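PDB 7C90: cytochrome c, mono-and diheme variant from Methylophaga aminisulfidivorans MP, which binds a covalently attached heme c and probably carries electrons in the bacterium's methanol oxidation system, as a cytochrome cL. Local coordinates for residues L47-G53 with Y136-K141; E67-N71 with L145-A149. One frame throughout, in Å; residues are numbered along the deposited sequence.

Interaction 1: L47-G53 with Y136-K141; sequences LSFGKKG and YNNLTK
In this class I-type cytochrome c fold, an irregular loop, 47-53, lies over the turn 136-141 that leads into helix 141-153. Residues 136-138 take helical angles but lack helix hydrogen bonds, Leu-139 and Thr-140 are extended, and Thr-140 is the N-cap, its side chain capping a backbone N. The CA atoms come closest at Gly-50 and Asn-137, 4.4 Å apart.

Two direct hydrogen bonds join the segments. Lys-51 N donates to Tyr-136 O (2.9 Å, 156°), and Lys-141 NZ, on a side chain with chi1 m, chi2 t, chi3 m and chi4 m, reaches Leu-47 O at a very short 2.5 Å. Gly-50 (phi 98°) sets its CA 3.1 Å from Tyr-136 O in a CA-H...O contact; an ideal CB would fall 2.1 Å from that oxygen, so a side chain would clash.

Apolar contact is slight: Phe-49 CD2 meets Tyr-136 CE1 obliquely at 4.1 Å, while the CG of the extended Lys-51 side chain passes Thr-140 CG2 at 4.0 Å. Leu-139 points away from the loop and touches the heme.

Three waters bridge the segments. One accepts from Lys-141 NZ (3.0 Å) and lies 2.6 Å from Phe-49 O; another accepts from Lys-51 NZ (2.6 Å) and donates to Asn-138 O (3.2 Å). A third donates to Lys-51 O (2.9 Å) and accepts from Lys-141 N (3.0 Å).

Interaction 2: E67-N71 with L145-A149; sequences ENLYN and LHIMA
One asparagine side chain both shapes its own loop and bonds to a helix across the contact. Asn-68 (chi1 t, chi2 -2°) accepts from Tyr-70 N at OD1 (3.0 Å), forming an Asx turn, while its ND2 donates to Leu-145 O (2.9 Å, 165°). That carbonyl also accepts the helical bond from Ala-149 N (2.9 Å), so the amide adds a second donor without breaking the helix.

Residues 69-71 turn with helix-like angles, and Asn-71 N donates to Asn-68 O (3.2 Å). Residues 145-149 are regular helix within 141-153, the C-terminal helix of the cytochrome c core. The CA pairs are Asn-68 with Leu-145 (6.5 Å) and Asn-71 with Ala-149 (4.4 Å); the small Ala-149 side chain permits the closer approach, with its CB 3.3 Å from Tyr-70 O.

Tyr-70 (chi1 m, chi2 -45°) lies obliquely to His-146, centroids 4.0 Å apart and planes at 32°. Its CD2 meets Leu-145 CB at 3.8 Å, and its CB meets Ala-149 CB at 3.7 Å. Asp-142 receives the Tyr-70 hydroxyl through its side chain and His-146 ND1 through its carbonyl.

A water donates to Asn-71 O (2.6 Å) and Ala-149 O (3.1 Å). Ile-147, pointing away, touches the heme. The one direct hydrogen bond between the segments thus runs from the Asn-68 amide to a helix carbonyl, beside ring and aliphatic packing around Tyr-70.

Overall arrangement
Both contacts bring N-terminal loops against helix 141-153 or the turn leading into it: interaction 1 mainly on that turn, interaction 2 one to two turns into the helix. Their segments alternate along the sequence, and their centres lie 16 Å apart. Interaction 1 is peripheral, about 15 Å from the chain centre, and relies on lysine, backbone oxygens and water; its Asn-138 also meets Thr-86 of the second subunit. Interaction 2, about 7 Å from the centre, has no exposed residue among those that touch and combines a hydrogen bond from the Asn-68 amide with aromatic and aliphatic packing. The two join at the heme pocket, where Leu-139 CD1 packs 3.6 Å from Ile-147 CD1.

Interaction 1: L47-G53 with Y136-K141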
loop_
_atom_site.group_PDB
_atom_site.type_symbol
_atom_site.label_atom_id
_atom_site.label_comp_id
_atom_site.label_asym_id
_atom_site.label_seq_id
_atom_site.Cartn_x
_atom_site.Cartn_y
_atom_site.Cartn_z
ATOM N N LEU A 47 1.652 21.595 18.026
ATOM C CA LEU A 47 1.800 20.397 18.882
ATOM C C LEU A 47 0.679 20.316 19.924
ATOM O O LEU A 47 0.517 19.229 20.505
ATOM C CB LEU A 47 3.197 20.443 19.507
ATOM C CG LEU A 47 4.333 20.220 18.513
ATOM C CD1 LEU A 47 5.646 19.971 19.229
ATOM C CD2 LEU A 47 4.047 19.054 17.601
ATOM N N SER A 48 -0.082 21.391 20.134
ATOM C CA SER A 48 -1.244 21.398 21.063
ATOM C C SER A 48 -2.428 20.640 20.443
ATOM O O SER A 48 -3.425 20.421 21.159
ATOM C CB SER A 48 -1.637 22.794 21.437
ATOM O OG SER A 48 -2.144 23.456 20.300
ATOM N N PHE A 49 -2.351 20.284 19.158
ATOM C CA PHE A 49 -3.386 19.482 18.463
ATOM C C PHE A 49 -3.282 18.031 18.917
ATOM O O PHE A 49 -2.172 17.574 19.284
ATOM C CB PHE A 49 -3.249 19.549 16.938
ATOM C CG PHE A 49 -4.221 20.495 16.284
ATOM C CD1 PHE A 49 -3.898 21.831 16.118
ATOM C CD2 PHE A 49 -5.467 20.053 15.865
ATOM C CE1 PHE A 49 -4.801 22.705 15.530
ATOM C CE2 PHE A 49 -6.371 20.926 15.282
ATOM C CZ PHE A 49 -6.037 22.253 15.120
ATOM N N GLY A 50 -4.415 17.341 18.896
ATOM C CA GLY A 50 -4.459 15.877 18.963
ATOM C C GLY A 50 -4.741 15.373 20.360
ATOM O O GLY A 50 -5.086 16.185 21.225
ATOM N N LYS A 51 -4.571 14.062 20.545
ATOM C CA LYS A 51 -4.842 13.301 21.789
ATOM C C LYS A 51 -3.922 13.808 22.914
ATOM O O LYS A 51 -2.680 13.724 22.787
ATOM C CB LYS A 51 -4.675 11.803 21.501
ATOM C CG LYS A 51 -5.240 10.888 22.573
ATOM C CD LYS A 51 -5.009 9.408 22.348
ATOM C CE LYS A 51 -5.352 8.605 23.587
ATOM N NZ LYS A 51 -4.533 7.374 23.727
ATOM N N LYS A 52 -4.525 14.324 23.984
ATOM C CA LYS A 52 -3.822 14.769 25.213
ATOM C C LYS A 52 -3.622 13.549 26.123
ATOM O O LYS A 52 -4.582 12.781 26.295
ATOM C CB LYS A 52 -4.620 15.893 25.882
ATOM C CG LYS A 52 -5.072 17.001 24.937
ATOM C CD LYS A 52 -5.047 18.399 25.542
ATOM C CE LYS A 52 -4.971 19.502 24.505
ATOM N NZ LYS A 52 -3.643 19.557 23.848
ATOM N N GLY A 53 -2.395 13.345 26.611
ATOM C CA GLY A 53 -2.085 12.458 27.747
ATOM C C GLY A 53 -1.628 13.283 28.937
ATOM O O GLY A 53 -1.720 14.527 28.849
ATOM N N TYR A 136 -1.393 12.369 15.170
ATOM C CA TYR A 136 -1.687 13.294 16.290
ATOM C C TYR A 136 -3.020 12.972 16.974
ATOM O O TYR A 136 -3.114 13.195 18.145
ATOM C CB TYR A 136 -1.517 14.758 15.879
ATOM C CG TYR A 136 -2.507 15.310 14.891
ATOM C CD1 TYR A 136 -3.707 15.833 15.313
ATOM C CD2 TYR A 136 -2.243 15.333 13.539
ATOM C CE1 TYR A 136 -4.626 16.349 14.424
ATOM C CE2 TYR A 136 -3.143 15.850 12.630
ATOM C CZ TYR A 136 -4.342 16.361 13.081
ATOM O OH TYR A 136 -5.252 16.876 12.218
ATOM N N ASN A 137 -3.998 12.427 16.261
ATOM C CA ASN A 137 -5.324 12.138 16.878
ATOM C C ASN A 137 -5.379 10.712 17.425
ATOM O O ASN A 137 -6.296 10.434 18.208
ATOM C CB ASN A 137 -6.470 12.466 15.920
ATOM C CG ASN A 137 -6.854 13.919 16.034
ATOM O OD1 ASN A 137 -6.672 14.515 17.086
ATOM N ND2 ASN A 137 -7.342 14.505 14.958
ATOM N N ASN A 138 -4.449 9.846 17.039
ATOM C CA ASN A 138 -4.461 8.397 17.349
ATOM C C ASN A 138 -3.617 8.104 18.597
ATOM O O ASN A 138 -3.928 7.107 19.275
ATOM C CB ASN A 138 -3.919 7.575 16.183
ATOM C CG ASN A 138 -4.776 7.651 14.945
ATOM O OD1 ASN A 138 -5.943 8.038 15.023
ATOM N ND2 ASN A 138 -4.205 7.258 13.818
ATOM N N LEU A 139 -2.552 8.886 18.825
ATOM C CA LEU A 139 -1.492 8.635 19.831
ATOM C C LEU A 139 -1.177 9.930 20.572
ATOM O O LEU A 139 -1.158 10.966 19.916
ATOM C CB LEU A 139 -0.228 8.161 19.121
ATOM C CG LEU A 139 -0.347 6.891 18.290
ATOM C CD1 LEU A 139 0.959 6.598 17.610
ATOM C CD2 LEU A 139 -0.781 5.713 19.139
ATOM N N THR A 140 -0.943 9.864 21.886
ATOM C CA THR A 140 -0.368 10.988 22.665
ATOM C C THR A 140 1.091 11.198 22.239
ATOM O O THR A 140 1.745 10.250 21.662
ATOM C CB THR A 140 -0.444 10.787 24.188
ATOM O OG1 THR A 140 0.512 9.776 24.535
ATOM C CG2 THR A 140 -1.830 10.410 24.674
ATOM N N LYS A 141 1.608 12.383 22.528
ATOM C CA LYS A 141 3.029 12.727 22.282
ATOM C C LYS A 141 3.922 11.761 23.068
ATOM O O LYS A 141 4.892 11.276 22.491
ATOM C CB LYS A 141 3.272 14.186 22.630
ATOM C CG LYS A 141 2.682 15.154 21.614
ATOM C CD LYS A 141 3.214 16.558 21.778
ATOM C CE LYS A 141 2.424 17.350 22.794
ATOM N NZ LYS A 141 1.053 17.628 22.292
HETATM O O HOH W 1 -0.905 15.882 20.811
HETATM O O HOH W 2 -0.063 14.517 23.759
HETATM O O HOH W 3 -3.504 5.627 22.123
#

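Interaction 2: E67-N71 with L145-A149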
loop_
_atom_site.group_PDB
_atom_site.type_symbol
_atom_site.label_atom_id
_atom_site.label_comp_id
_atom_site.label_asym_id
_atom_site.label_seq_id
_atom_site.Cartn_x
_atom_site.Cartn_y
_atom_site.Cartn_z
ATOM N N GLU A 67 15.289 16.061 21.903
ATOM C CA GLU A 67 15.946 14.831 22.412
ATOM C C GLU A 67 14.878 13.919 23.027
ATOM O O GLU A 67 14.021 14.426 23.760
ATOM C CB GLU A 67 17.021 15.142 23.448
ATOM C CG GLU A 67 17.717 13.885 23.968
ATOM C CD GLU A 67 18.865 14.097 24.947
ATOM O OE1 GLU A 67 18.779 15.039 25.772
ATOM O OE2 GLU A 67 19.848 13.315 24.878
ATOM N N ASN A 68 14.949 12.612 22.746
ATOM C CA ASN A 68 13.985 11.594 23.244
ATOM C C ASN A 68 14.611 10.849 24.429
ATOM O O ASN A 68 15.438 9.991 24.170
ATOM C CB ASN A 68 13.569 10.626 22.131
ATOM C CG ASN A 68 12.522 9.644 22.611
ATOM O OD1 ASN A 68 12.141 9.678 23.784
ATOM N ND2 ASN A 68 12.038 8.795 21.718
ATOM N N LEU A 69 14.255 11.209 25.670
ATOM C CA LEU A 69 14.813 10.607 26.901
ATOM C C LEU A 69 14.549 9.110 26.907
ATOM O O LEU A 69 15.248 8.428 27.650
ATOM C CB LEU A 69 14.152 11.203 28.148
ATOM C CG LEU A 69 14.537 12.630 28.503
ATOM C CD1 LEU A 69 13.968 12.997 29.867
ATOM C CD2 LEU A 69 16.045 12.824 28.441
ATOM N N TYR A 70 13.534 8.619 26.192
ATOM C CA TYR A 70 13.174 7.180 26.285
ATOM C C TYR A 70 14.152 6.317 25.489
ATOM O O TYR A 70 14.054 5.113 25.699
ATOM C CB TYR A 70 11.738 6.878 25.855
ATOM C CG TYR A 70 10.652 7.463 26.721
ATOM C CD1 TYR A 70 10.693 7.414 28.117
ATOM C CD2 TYR A 70 9.556 8.058 26.130
ATOM C CE1 TYR A 70 9.666 7.946 28.887
ATOM C CE2 TYR A 70 8.517 8.580 26.876
ATOM C CZ TYR A 70 8.567 8.522 28.261
ATOM O OH TYR A 70 7.522 9.053 28.958
ATOM N N ASN A 71 15.058 6.876 24.669
ATOM C CA ASN A 71 16.005 6.060 23.867
ATOM C C ASN A 71 16.820 5.095 24.749
ATOM O O ASN A 71 17.270 4.065 24.208
ATOM C CB ASN A 71 16.928 6.916 22.994
ATOM C CG ASN A 71 16.185 7.521 21.821
ATOM O OD1 ASN A 71 15.092 7.061 21.487
ATOM N ND2 ASN A 71 16.749 8.556 21.214
ATOM N N LEU A 145 6.794 9.106 21.509
ATOM C CA LEU A 145 8.210 9.017 21.965
ATOM C C LEU A 145 8.538 7.574 22.390
ATOM O O LEU A 145 9.648 7.130 22.159
ATOM C CB LEU A 145 8.447 9.999 23.114
ATOM C CG LEU A 145 8.267 11.466 22.756
ATOM C CD1 LEU A 145 8.384 12.340 23.995
ATOM C CD2 LEU A 145 9.297 11.866 21.726
ATOM N N HIS A 146 7.605 6.858 23.000
ATOM C CA HIS A 146 7.770 5.413 23.323
ATOM C C HIS A 146 8.033 4.625 22.041
ATOM O O HIS A 146 9.012 3.831 21.970
ATOM C CB HIS A 146 6.536 4.903 24.064
ATOM C CG HIS A 146 6.563 5.222 25.516
ATOM N ND1 HIS A 146 5.994 6.333 26.043
ATOM C CD2 HIS A 146 7.106 4.555 26.550
ATOM C CE1 HIS A 146 6.130 6.324 27.355
ATOM N NE2 HIS A 146 6.831 5.248 27.691
ATOM N N ILE A 147 7.190 4.841 21.037
ATOM C CA ILE A 147 7.311 4.117 19.738
ATOM C C ILE A 147 8.658 4.466 19.137
ATOM O O ILE A 147 9.303 3.590 18.559
ATOM C CB ILE A 147 6.135 4.461 18.798
ATOM C CG1 ILE A 147 4.814 3.905 19.346
ATOM C CG2 ILE A 147 6.425 3.974 17.385
ATOM C CD1 ILE A 147 3.588 4.289 18.531
ATOM N N MET A 148 9.025 5.744 19.183
ATOM C CA MET A 148 10.321 6.199 18.619
ATOM C C MET A 148 11.487 5.501 19.332
ATOM O O MET A 148 12.384 4.988 18.618
ATOM C CB MET A 148 10.470 7.706 18.714
ATOM C CG MET A 148 9.625 8.408 17.661
ATOM S SD MET A 148 9.435 10.168 18.042
ATOM C CE MET A 148 11.120 10.743 18.135
ATOM N N ALA A 149 11.499 5.448 20.660
ATOM C CA ALA A 149 12.598 4.743 21.381
ATOM C C ALA A 149 12.684 3.296 20.873
ATOM O O ALA A 149 13.799 2.835 20.573
ATOM C CB ALA A 149 12.408 4.784 22.875
HETATM O O HOH W 4 16.620 3.314 21.758
#